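Local coordinates for uncharacterized protein SP1917 (Streptococcus pneumoniae, PDB 3C9P) that is of unknown function, a small, mostly helical bacterial protein of the DUF2200 family, at residues N10-A15 against D54-Y59. Sequence-based numbering, arbitrary orientation.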
ATOM      1  N   ASN A  10       3.315  -5.445 -13.842  1.00 13.53           N
ATOM      2  CA  ASN A  10       4.591  -5.491 -14.518  1.00 14.11           C
ATOM      3  C   ASN A  10       5.274  -4.143 -14.590  1.00 13.94           C
ATOM      4  O   ASN A  10       6.370  -4.049 -15.135  1.00 14.53           O
ATOM      5  CB  ASN A  10       4.431  -6.100 -15.910  1.00 15.02           C
ATOM      6  CG  ASN A  10       3.810  -7.483 -15.849  1.00 19.21           C
ATOM      7  OD1 ASN A  10       4.186  -8.300 -15.000  1.00 19.04           O
ATOM      8  ND2 ASN A  10       2.812  -7.734 -16.709  1.00 21.83           N
HETATM    9  N   MSE A  11       4.626  -3.103 -14.059  1.00 12.64           N
HETATM   10  CA  MSE A  11       5.282  -1.790 -13.921  1.00 14.07           C
HETATM   11  C   MSE A  11       6.315  -1.857 -12.809  1.00 12.15           C
HETATM   12  O   MSE A  11       6.140  -2.589 -11.852  1.00 11.42           O
HETATM   13  CB  MSE A  11       4.258  -0.695 -13.670  1.00 12.71           C
HETATM   14  CG  MSE A  11       3.275  -0.600 -14.855  1.00 15.35           C
HETATM   15 SE   MSE A  11       2.035   0.870 -14.537  1.00 23.32          SE
HETATM   16  CE  MSE A  11       0.595   0.328 -15.786  1.00 18.50           C
ATOM     17  N   LYS A  12       7.418  -1.126 -12.968  1.00 11.81           N
ATOM     18  CA  LYS A  12       8.498  -1.187 -11.977  1.00 12.40           C
ATOM     19  C   LYS A  12       8.064  -0.706 -10.597  1.00 11.28           C
ATOM     20  O   LYS A  12       7.446   0.351 -10.468  1.00 11.16           O
ATOM     21  CB  LYS A  12       9.730  -0.425 -12.470  1.00 12.75           C
ATOM     22  CG  LYS A  12      10.320  -0.992 -13.770  1.00 17.44           C
ATOM     23  CD  LYS A  12      10.822  -2.406 -13.615  1.00 21.12           C
ATOM     24  CE  LYS A  12      11.499  -2.952 -14.927  1.00 22.87           C
ATOM     25  NZ  LYS A  12      11.906  -1.916 -15.913  1.00 25.24           N
ATOM     26  N   PHE A  13       8.398  -1.490  -9.564  1.00 11.35           N
ATOM     27  CA  PHE A  13       8.090  -1.104  -8.190  1.00 10.92           C
ATOM     28  C   PHE A  13       8.497   0.334  -7.870  1.00 11.05           C
ATOM     29  O   PHE A  13       7.711   1.104  -7.316  1.00 11.53           O
ATOM     30  CB  PHE A  13       8.762  -2.048  -7.170  1.00 10.93           C
ATOM     31  CG  PHE A  13       8.661  -1.548  -5.765  1.00 11.63           C
ATOM     32  CD1 PHE A  13       7.456  -1.653  -5.061  1.00 11.41           C
ATOM     33  CD2 PHE A  13       9.746  -0.896  -5.164  1.00 12.15           C
ATOM     34  CE1 PHE A  13       7.348  -1.150  -3.756  1.00 12.98           C
ATOM     35  CE2 PHE A  13       9.635  -0.376  -3.891  1.00 11.42           C
ATOM     36  CZ  PHE A  13       8.431  -0.501  -3.175  1.00 10.72           C
ATOM     37  N   ALA A  14       9.726   0.705  -8.203  1.00 10.33           N
ATOM     38  CA  ALA A  14      10.267   1.944  -7.668  1.00 10.97           C
ATOM     39  C   ALA A  14       9.468   3.168  -8.140  1.00 11.17           C
ATOM     40  O   ALA A  14       9.046   3.976  -7.328  1.00 11.01           O
ATOM     41  CB  ALA A  14      11.780   2.069  -7.953  1.00 10.02           C
ATOM     42  N   ALA A  15       9.233   3.288  -9.443  1.00 10.73           N
ATOM     43  CA  ALA A  15       8.400   4.358  -9.972  1.00 11.76           C
ATOM     44  C   ALA A  15       6.983   4.378  -9.432  1.00 11.87           C
ATOM     45  O   ALA A  15       6.453   5.442  -9.096  1.00 11.84           O
ATOM     46  CB  ALA A  15       8.357   4.284 -11.487  1.00 10.90           C
ATOM     47  N   ASP A  54      16.161   0.328  -5.203  1.00 17.90           N
ATOM     48  CA  ASP A  54      17.395   0.171  -6.008  1.00 19.26           C
ATOM     49  C   ASP A  54      17.418  -1.163  -6.770  1.00 20.40           C
ATOM     50  O   ASP A  54      18.467  -1.617  -7.240  1.00 21.50           O
ATOM     51  CB  ASP A  54      18.633   0.314  -5.116  1.00 19.71           C
ATOM     52  CG  ASP A  54      19.923   0.414  -5.924  1.00 20.45           C
ATOM     53  OD1 ASP A  54      19.964   1.184  -6.899  1.00 21.94           O
ATOM     54  OD2 ASP A  54      20.894  -0.281  -5.580  1.00 22.54           O
ATOM     55  N   ARG A  55      16.249  -1.783  -6.898  1.00 20.45           N
ATOM     56  CA  ARG A  55      16.094  -3.029  -7.634  1.00 21.91           C
ATOM     57  C   ARG A  55      15.106  -2.827  -8.786  1.00 20.61           C
ATOM     58  O   ARG A  55      14.320  -1.866  -8.785  1.00 20.07           O
ATOM     59  CB  ARG A  55      15.645  -4.149  -6.682  1.00 21.60           C
ATOM     60  CG  ARG A  55      16.751  -4.562  -5.697  1.00 24.39           C
ATOM     61  CD  ARG A  55      16.359  -5.708  -4.748  1.00 26.83           C
ATOM     62  NE  ARG A  55      16.662  -7.051  -5.279  1.00 35.44           N
ATOM     63  CZ  ARG A  55      15.757  -8.012  -5.489  1.00 39.65           C
ATOM     64  NH1 ARG A  55      14.464  -7.806  -5.213  1.00 41.43           N
ATOM     65  NH2 ARG A  55      16.141  -9.194  -5.973  1.00 40.68           N
ATOM     66  N   ASP A  56      15.169  -3.713  -9.773  1.00 20.24           N
ATOM     67  CA  ASP A  56      14.257  -3.565 -10.914  0.50 20.18           C
ATOM     68  C   ASP A  56      13.007  -4.427 -10.778  1.00 20.15           C
ATOM     69  O   ASP A  56      12.244  -4.627 -11.739  1.00 21.53           O
ATOM     70  CB  ASP A  56      14.976  -3.765 -12.246  0.50 20.31           C
ATOM     71  CG  ASP A  56      15.779  -2.548 -12.653  0.50 21.47           C
ATOM     72  OD1 ASP A  56      15.174  -1.451 -12.869  0.50 23.06           O
ATOM     73  OD2 ASP A  56      17.015  -2.693 -12.762  0.50 23.23           O
ATOM     74  N   VAL A  57      12.740  -4.860  -9.549  1.00 17.99           N
ATOM     75  CA  VAL A  57      11.549  -5.651  -9.219  1.00 16.60           C
ATOM     76  C   VAL A  57      10.271  -4.935  -9.689  1.00 15.42           C
ATOM     77  O   VAL A  57      10.200  -3.706  -9.661  1.00 15.73           O
ATOM     78  CB  VAL A  57      11.501  -5.935  -7.683  1.00 16.55           C
ATOM     79  CG1 VAL A  57      11.352  -4.656  -6.897  1.00 16.12           C
ATOM     80  CG2 VAL A  57      10.395  -6.948  -7.297  1.00 17.27           C
ATOM     81  N   THR A  58       9.284  -5.706 -10.139  1.00 13.50           N
ATOM     82  CA  THR A  58       8.003  -5.135 -10.542  1.00 12.82           C
ATOM     83  C   THR A  58       7.131  -4.907  -9.334  1.00 12.87           C
ATOM     84  O   THR A  58       7.335  -5.516  -8.260  1.00 11.85           O
ATOM     85  CB  THR A  58       7.224  -6.024 -11.528  1.00 12.43           C
ATOM     86  OG1 THR A  58       6.832  -7.241 -10.876  1.00 11.34           O
ATOM     87  CG2 THR A  58       8.078  -6.317 -12.807  1.00 11.97           C
ATOM     88  N   TYR A  59       6.165  -4.016  -9.501  1.00 12.32           N
ATOM     89  CA  TYR A  59       5.186  -3.753  -8.447  1.00 12.23           C
ATOM     90  C   TYR A  59       4.467  -5.038  -8.055  1.00 12.59           C
ATOM     91  O   TYR A  59       4.277  -5.319  -6.858  1.00 12.93           O
ATOM     92  CB  TYR A  59       4.180  -2.677  -8.915  1.00 12.67           C
ATOM     93  CG  TYR A  59       3.488  -1.940  -7.778  1.00 12.87           C
ATOM     94  CD1 TYR A  59       4.225  -1.215  -6.829  1.00 13.60           C
ATOM     95  CD2 TYR A  59       2.092  -1.956  -7.668  1.00 13.36           C
ATOM     96  CE1 TYR A  59       3.582  -0.504  -5.789  1.00 13.29           C
ATOM     97  CE2 TYR A  59       1.445  -1.291  -6.624  1.00 10.52           C
ATOM     98  CZ  TYR A  59       2.190  -0.568  -5.700  1.00 13.79           C
ATOM     99  OH  TYR A  59       1.548   0.079  -4.683  1.00 14.06           O
TER
HETATM  100  O   HOH W   1       5.397  -8.761 -12.545  1.00 17.98           O
HETATM  101  O   HOH W   2      11.708  -1.480  -9.131  1.00 16.04           O
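The carbonyl oxygen of Val-57 is gripped twice: Phe-13 N donates to Val-57 O at 2.9 Å, and a water adds a second hydrogen bond. That water also donates to Arg-55 O and accepts from Ala-14 N, so it ties the first turn of the helix starting at Phe-13 to the loop 54-58. A companion bond runs the other way, Tyr-59 N reaching Met-11 O at 2.8 Å, with Thr-58 CA adding only a weak, bent CA-H...O contact to the same oxygen. Together the two N-H...O bonds make a single isolated beta bridge between Lys-12 and Thr-58, whose CA atoms lie 4.2 Å apart. Each of these residues is the N-cap of a helix, 13-26 and 59-64 respectively, so the bridge joins two helix starts, and the amides of Phe-13 and Tyr-59, the first residue of each helix, find their acceptors across it. The Thr-58 hydroxyl, set between the backbone N and carbonyl carbon (chi1 66°), caps Asp-61 N and also donates to a second water that bonds Asn-10 OD1. Inward from the bridge, the two aromatic side chains cross obliquely, Phe-13 CD1 meeting Tyr-59 CD1 at 3.7 Å, while Val-57 CG1 packs at 3.7 Å on Phe-13 CB. Phe-13 stacks further on Phe-62, and Tyr-59 reaches Ile-96 and Leu-99 of helix 91-107, which carries the contact into the helical core. On the outer side the Lys-12 chain, bent at chi2 (-63°), lays CD 3.2 Å from Asp-56 O; Asp-56 takes two conformations, and in one of them Lys-12 NZ stays 4.5 Å from Asp-56 OD1, beyond a salt bridge and not a settled pairing.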